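Local coordinates for calcium uptake protein 3, mitochondrial (Homo sapiens, PDB 6AGI) that senses calcium through its EF-hand domains and, as a disulfide-linked heterodimer with MICU1, regulates the mitochondrial calcium uniporter channel, at residues A66-V71 against D209-V214; K77-L82 against Y231-N236. All blocks are in the same frame, centred on the assembly; numbering follows the deposited sequence.

Contact 1: A66-V71 against D209-V214; sequences AETPPV and DTTLLV
Thr68 meets Thr211 and Val214, and its side chain makes the whole contact from the loop 66-71. Its CA lies 6.6 Å from the CA of Thr211. CB comes first. It rests on Val214, with Thr68 CB 4.0 Å from Val214 CG1. Thr68 then forks. OG1 stands beside the backbone N (chi1 -49°) and passes Val214 CG1 at 4.1 Å. That hydroxyl is hydrogen-bonded to the carbonyl O of Leu65, near the end of the helix 58-66. The methyl branch, CG2, lies against Thr211, the first residue of the helix 211-217. Thr68 CG2 is 3.8 Å from the carbonyl O of Thr211 and 4.2 Å from Thr211 CG2. Val214 offers CG1 because that methyl is anti to the backbone N (chi1 177°). Thr211 also presents a methyl here, while its OG1 is hydrogen-bonded to Val87 N. The helix start is capped by Thr210, whose OG1 accepts a weak bond of 3.4 Å from Leu213 N. Thr68 O bonds Lys219 NZ, just past the helix 211-217, and Pro69 O bonds His215 ND1 within it. All three touching residues are buried, and no hydrogen bond joins 66-71 to 209-214. Methyls of Thr211 and Val214 and the carbonyl O of Thr211 meet the CB and branches of Thr68. The hydroxyls of Thr68 and Thr211 are bonded to backbone groups of Leu65 and Val87, which implies that van der Waals packing accounts for this contact and that two polar residues serve here largely through their apolar atoms.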
# COMPACT_ATOMS: atom_id res chain seq x y z
N ALA B 66 -14.10 -21.65 29.95
CA ALA B 66 -13.58 -23.00 30.14
C ALA B 66 -13.80 -23.93 28.94
O ALA B 66 -13.03 -24.88 28.75
CB ALA B 66 -14.21 -23.62 31.38
N GLU B 67 -14.81 -23.66 28.11
CA GLU B 67 -15.03 -24.43 26.89
C GLU B 67 -13.97 -24.24 25.80
O GLU B 67 -13.65 -25.20 25.10
CB GLU B 67 -16.39 -24.09 26.33
CG GLU B 67 -16.45 -22.63 25.98
CD GLU B 67 -16.13 -22.36 24.54
OE1 GLU B 67 -16.15 -23.31 23.73
OE2 GLU B 67 -15.75 -21.20 24.28
N THR B 68 -13.36 -23.05 25.71
CA THR B 68 -12.85 -22.54 24.43
C THR B 68 -12.07 -23.59 23.64
O THR B 68 -11.16 -24.23 24.19
CB THR B 68 -11.95 -21.33 24.67
OG1 THR B 68 -12.63 -20.43 25.55
CG2 THR B 68 -11.69 -20.61 23.36
N PRO B 69 -12.31 -23.73 22.33
CA PRO B 69 -11.58 -24.72 21.56
C PRO B 69 -10.12 -24.33 21.50
O PRO B 69 -9.80 -23.13 21.42
CB PRO B 69 -12.22 -24.66 20.17
CG PRO B 69 -13.53 -23.93 20.35
CD PRO B 69 -13.30 -22.99 21.51
N PRO B 70 -9.21 -25.29 21.55
CA PRO B 70 -7.80 -24.97 21.35
C PRO B 70 -7.56 -24.51 19.92
O PRO B 70 -8.42 -24.62 19.04
CB PRO B 70 -7.07 -26.28 21.66
CG PRO B 70 -8.11 -27.35 21.60
CD PRO B 70 -9.46 -26.73 21.71
N VAL B 71 -6.35 -24.00 19.69
CA VAL B 71 -6.07 -23.37 18.40
C VAL B 71 -6.23 -24.38 17.27
O VAL B 71 -6.68 -24.03 16.16
CB VAL B 71 -4.68 -22.72 18.44
CG1 VAL B 71 -3.61 -23.79 18.48
CG2 VAL B 71 -4.49 -21.79 17.26
N ASP B 209 -8.80 -12.91 31.40
CA ASP B 209 -8.67 -13.83 30.27
C ASP B 209 -9.80 -13.59 29.28
O ASP B 209 -10.88 -13.11 29.64
CB ASP B 209 -8.71 -15.28 30.76
CG ASP B 209 -7.34 -15.83 31.09
OD1 ASP B 209 -6.38 -15.04 31.12
OD2 ASP B 209 -7.25 -17.05 31.36
N THR B 210 -9.54 -13.90 28.02
CA THR B 210 -10.50 -13.66 26.95
C THR B 210 -10.53 -14.89 26.07
O THR B 210 -9.76 -15.84 26.27
CB THR B 210 -10.16 -12.41 26.12
OG1 THR B 210 -8.84 -12.52 25.58
CG2 THR B 210 -10.29 -11.12 26.93
N THR B 211 -11.46 -14.90 25.11
CA THR B 211 -11.57 -16.04 24.21
C THR B 211 -10.32 -16.20 23.35
O THR B 211 -9.80 -17.31 23.23
CB THR B 211 -12.84 -15.95 23.37
OG1 THR B 211 -13.95 -16.38 24.16
CG2 THR B 211 -12.72 -16.76 22.05
N LEU B 212 -9.82 -15.12 22.76
CA LEU B 212 -8.63 -15.27 21.93
C LEU B 212 -7.41 -15.62 22.78
O LEU B 212 -6.54 -16.38 22.34
CB LEU B 212 -8.37 -14.01 21.10
CG LEU B 212 -9.34 -13.96 19.92
CD1 LEU B 212 -9.04 -12.76 19.05
CD2 LEU B 212 -9.30 -15.29 19.10
N LEU B 213 -7.37 -15.13 24.01
CA LEU B 213 -6.25 -15.42 24.89
C LEU B 213 -6.19 -16.91 25.26
O LEU B 213 -5.12 -17.54 25.20
CB LEU B 213 -6.38 -14.53 26.12
CG LEU B 213 -5.21 -13.74 26.66
CD1 LEU B 213 -4.57 -12.95 25.56
CD2 LEU B 213 -5.76 -12.82 27.76
N VAL B 214 -7.34 -17.50 25.62
CA VAL B 214 -7.40 -18.93 25.96
C VAL B 214 -7.29 -19.80 24.70
O VAL B 214 -6.63 -20.85 24.70
CB VAL B 214 -8.69 -19.22 26.74
CG1 VAL B 214 -8.82 -20.69 27.04
CG2 VAL B 214 -8.66 -18.46 28.05

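Contact 2: K77-L82 against Y231-N236; sequences KLFRNL and YRFMDN
Leu78 O, on the residue that reaches across to Phe233, accepts two backbone bonds. One comes from Leu82 N at 3.0 Å and a weak one from Asn81 N at 3.3 Å. They close the short helix 78-81. Leu78 CG is anti to the backbone N (chi1 174°), and CD2 comes in the plane of the Phe233 ring at its edge. Leu78 CD2 lies 3.8 Å from Phe233 CE1. Phe79 reaches the same ring corner, with its CE1 3.9 Å from Phe233 CE1. Phe233 CE1 meets the edge of the Phe79 ring, near its plane. Both side chains cross Phe233 at about a right angle. Around them, Phe216 makes an edge-to-face contact with Phe233, and Leu96 touches both Phe79 and Phe233. With an alanine at Phe233, Leu78 CD2 and the edge of the Phe79 ring would probably lose their partner, and a gap would open between the two helices. Next to Phe79 in sequence, Arg80 forms salt bridges with Glu240 and Glu243, farther along the helix 227-250. The arrangement is a buried apolar helix-to-helix interface within the mainly helical fold of this calcium sensor.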
# COMPACT_ATOMS: atom_id res chain seq x y z
N LYS B 77 -15.51 -21.46 10.91
CA LYS B 77 -16.75 -21.47 11.68
C LYS B 77 -16.45 -21.39 13.16
O LYS B 77 -17.33 -21.71 13.97
CB LYS B 77 -17.60 -22.71 11.38
CG LYS B 77 -18.54 -22.57 10.17
CD LYS B 77 -18.87 -23.93 9.57
CE LYS B 77 -17.68 -24.50 8.77
NZ LYS B 77 -17.29 -23.68 7.56
N LEU B 78 -15.24 -20.98 13.53
CA LEU B 78 -14.88 -20.82 14.93
C LEU B 78 -15.83 -19.85 15.62
O LEU B 78 -16.43 -20.17 16.65
CB LEU B 78 -13.42 -20.35 15.01
CG LEU B 78 -12.87 -19.99 16.40
CD1 LEU B 78 -12.71 -21.20 17.27
CD2 LEU B 78 -11.54 -19.23 16.29
N PHE B 79 -15.98 -18.66 15.03
CA PHE B 79 -16.77 -17.62 15.67
C PHE B 79 -18.25 -17.93 15.64
O PHE B 79 -18.96 -17.56 16.57
CB PHE B 79 -16.52 -16.25 15.03
CG PHE B 79 -15.24 -15.61 15.46
CD1 PHE B 79 -14.06 -16.33 15.47
CD2 PHE B 79 -15.22 -14.29 15.86
CE1 PHE B 79 -12.89 -15.74 15.87
CE2 PHE B 79 -14.05 -13.69 16.26
CZ PHE B 79 -12.88 -14.42 16.26
N ARG B 80 -18.74 -18.67 14.63
CA ARG B 80 -20.16 -18.97 14.70
C ARG B 80 -20.47 -20.16 15.58
O ARG B 80 -21.58 -20.22 16.11
CB ARG B 80 -20.78 -19.30 13.34
CG ARG B 80 -20.71 -18.25 12.28
CD ARG B 80 -20.89 -18.83 10.91
NE ARG B 80 -19.63 -18.91 10.19
CZ ARG B 80 -19.53 -19.21 8.90
NH1 ARG B 80 -20.63 -19.46 8.19
NH2 ARG B 80 -18.33 -19.23 8.32
N ASN B 81 -19.51 -21.04 15.83
CA ASN B 81 -19.78 -22.13 16.76
C ASN B 81 -19.69 -21.65 18.20
O ASN B 81 -20.45 -22.12 19.06
CB ASN B 81 -18.86 -23.31 16.47
CG ASN B 81 -19.08 -23.91 15.07
OD1 ASN B 81 -20.16 -23.77 14.48
ND2 ASN B 81 -18.07 -24.62 14.57
N LEU B 82 -18.73 -20.77 18.49
CA LEU B 82 -18.72 -19.92 19.68
C LEU B 82 -19.73 -18.81 19.50
O LEU B 82 -19.38 -17.66 19.22
CB LEU B 82 -17.36 -19.27 19.87
CG LEU B 82 -16.18 -20.03 20.35
CD1 LEU B 82 -15.05 -19.01 20.47
CD2 LEU B 82 -16.67 -20.53 21.64
N TYR B 231 -1.25 -17.66 10.79
CA TYR B 231 -1.77 -17.57 9.44
C TYR B 231 -3.13 -18.23 9.33
O TYR B 231 -4.03 -17.71 8.67
CB TYR B 231 -0.78 -18.24 8.47
CG TYR B 231 -1.12 -18.08 7.01
CD1 TYR B 231 -2.15 -18.79 6.41
CD2 TYR B 231 -0.36 -17.25 6.20
CE1 TYR B 231 -2.45 -18.64 5.07
CE2 TYR B 231 -0.65 -17.09 4.85
CZ TYR B 231 -1.71 -17.80 4.30
OH TYR B 231 -2.01 -17.67 2.97
N ARG B 232 -3.29 -19.40 9.96
CA ARG B 232 -4.56 -20.08 9.77
C ARG B 232 -5.69 -19.36 10.48
O ARG B 232 -6.82 -19.33 9.97
CB ARG B 232 -4.45 -21.53 10.24
CG ARG B 232 -3.60 -22.37 9.34
CD ARG B 232 -3.72 -23.85 9.63
NE ARG B 232 -2.92 -24.24 10.79
CZ ARG B 232 -1.80 -24.95 10.71
NH1 ARG B 232 -1.34 -25.33 9.52
NH2 ARG B 232 -1.13 -25.27 11.81
N PHE B 233 -5.42 -18.75 11.64
CA PHE B 233 -6.44 -17.97 12.31
C PHE B 233 -6.88 -16.79 11.45
O PHE B 233 -8.09 -16.57 11.28
CB PHE B 233 -5.96 -17.49 13.66
CG PHE B 233 -6.98 -16.64 14.37
CD1 PHE B 233 -8.10 -17.23 14.95
CD2 PHE B 233 -6.84 -15.27 14.43
CE1 PHE B 233 -9.05 -16.46 15.59
CE2 PHE B 233 -7.79 -14.49 15.07
CZ PHE B 233 -8.90 -15.08 15.65
N MET B 234 -5.91 -16.01 10.90
CA MET B 234 -6.32 -14.86 10.10
C MET B 234 -6.97 -15.27 8.78
O MET B 234 -7.96 -14.65 8.35
CB MET B 234 -5.18 -13.87 9.80
CG MET B 234 -4.49 -13.23 11.02
SD MET B 234 -2.89 -12.53 10.90
CE MET B 234 -3.37 -10.99 10.16
N ASP B 235 -6.50 -16.34 8.14
CA ASP B 235 -7.15 -16.82 6.93
C ASP B 235 -8.57 -17.29 7.24
O ASP B 235 -9.52 -16.97 6.51
CB ASP B 235 -6.27 -17.89 6.29
CG ASP B 235 -6.77 -18.36 4.93
OD1 ASP B 235 -7.18 -17.53 4.09
OD2 ASP B 235 -6.68 -19.58 4.67
N ASN B 236 -8.75 -18.00 8.35
CA ASN B 236 -10.08 -18.51 8.67
C ASN B 236 -11.03 -17.40 9.10
O ASN B 236 -12.24 -17.53 8.90
CB ASN B 236 -10.03 -19.52 9.81
CG ASN B 236 -9.35 -20.77 9.43
OD1 ASN B 236 -9.32 -21.13 8.25
ND2 ASN B 236 -8.89 -21.52 10.43

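Both contacts are buried and lie away from the calcium sites. Contact 2 lies nearer the middle of the chain, its centre about 12 Å from the chain's centre, against about 20 Å for contact 1. Contact 1 sets a loop on the start of the helix 211-217. Contact 2 sets a short helix on the next helix, 227-250. Their chemistry differs accordingly: threonine and valine methyls in the first, leucine and aromatic rings in the second. Their own centres are about 12 Å apart, and they touch. Leu212 CD2 packs on Phe233 CZ at 3.5 Å, and Thr211 also meets Leu82. The segments alternate along the chain, so 66-82 packs against 209-236 at two successive places.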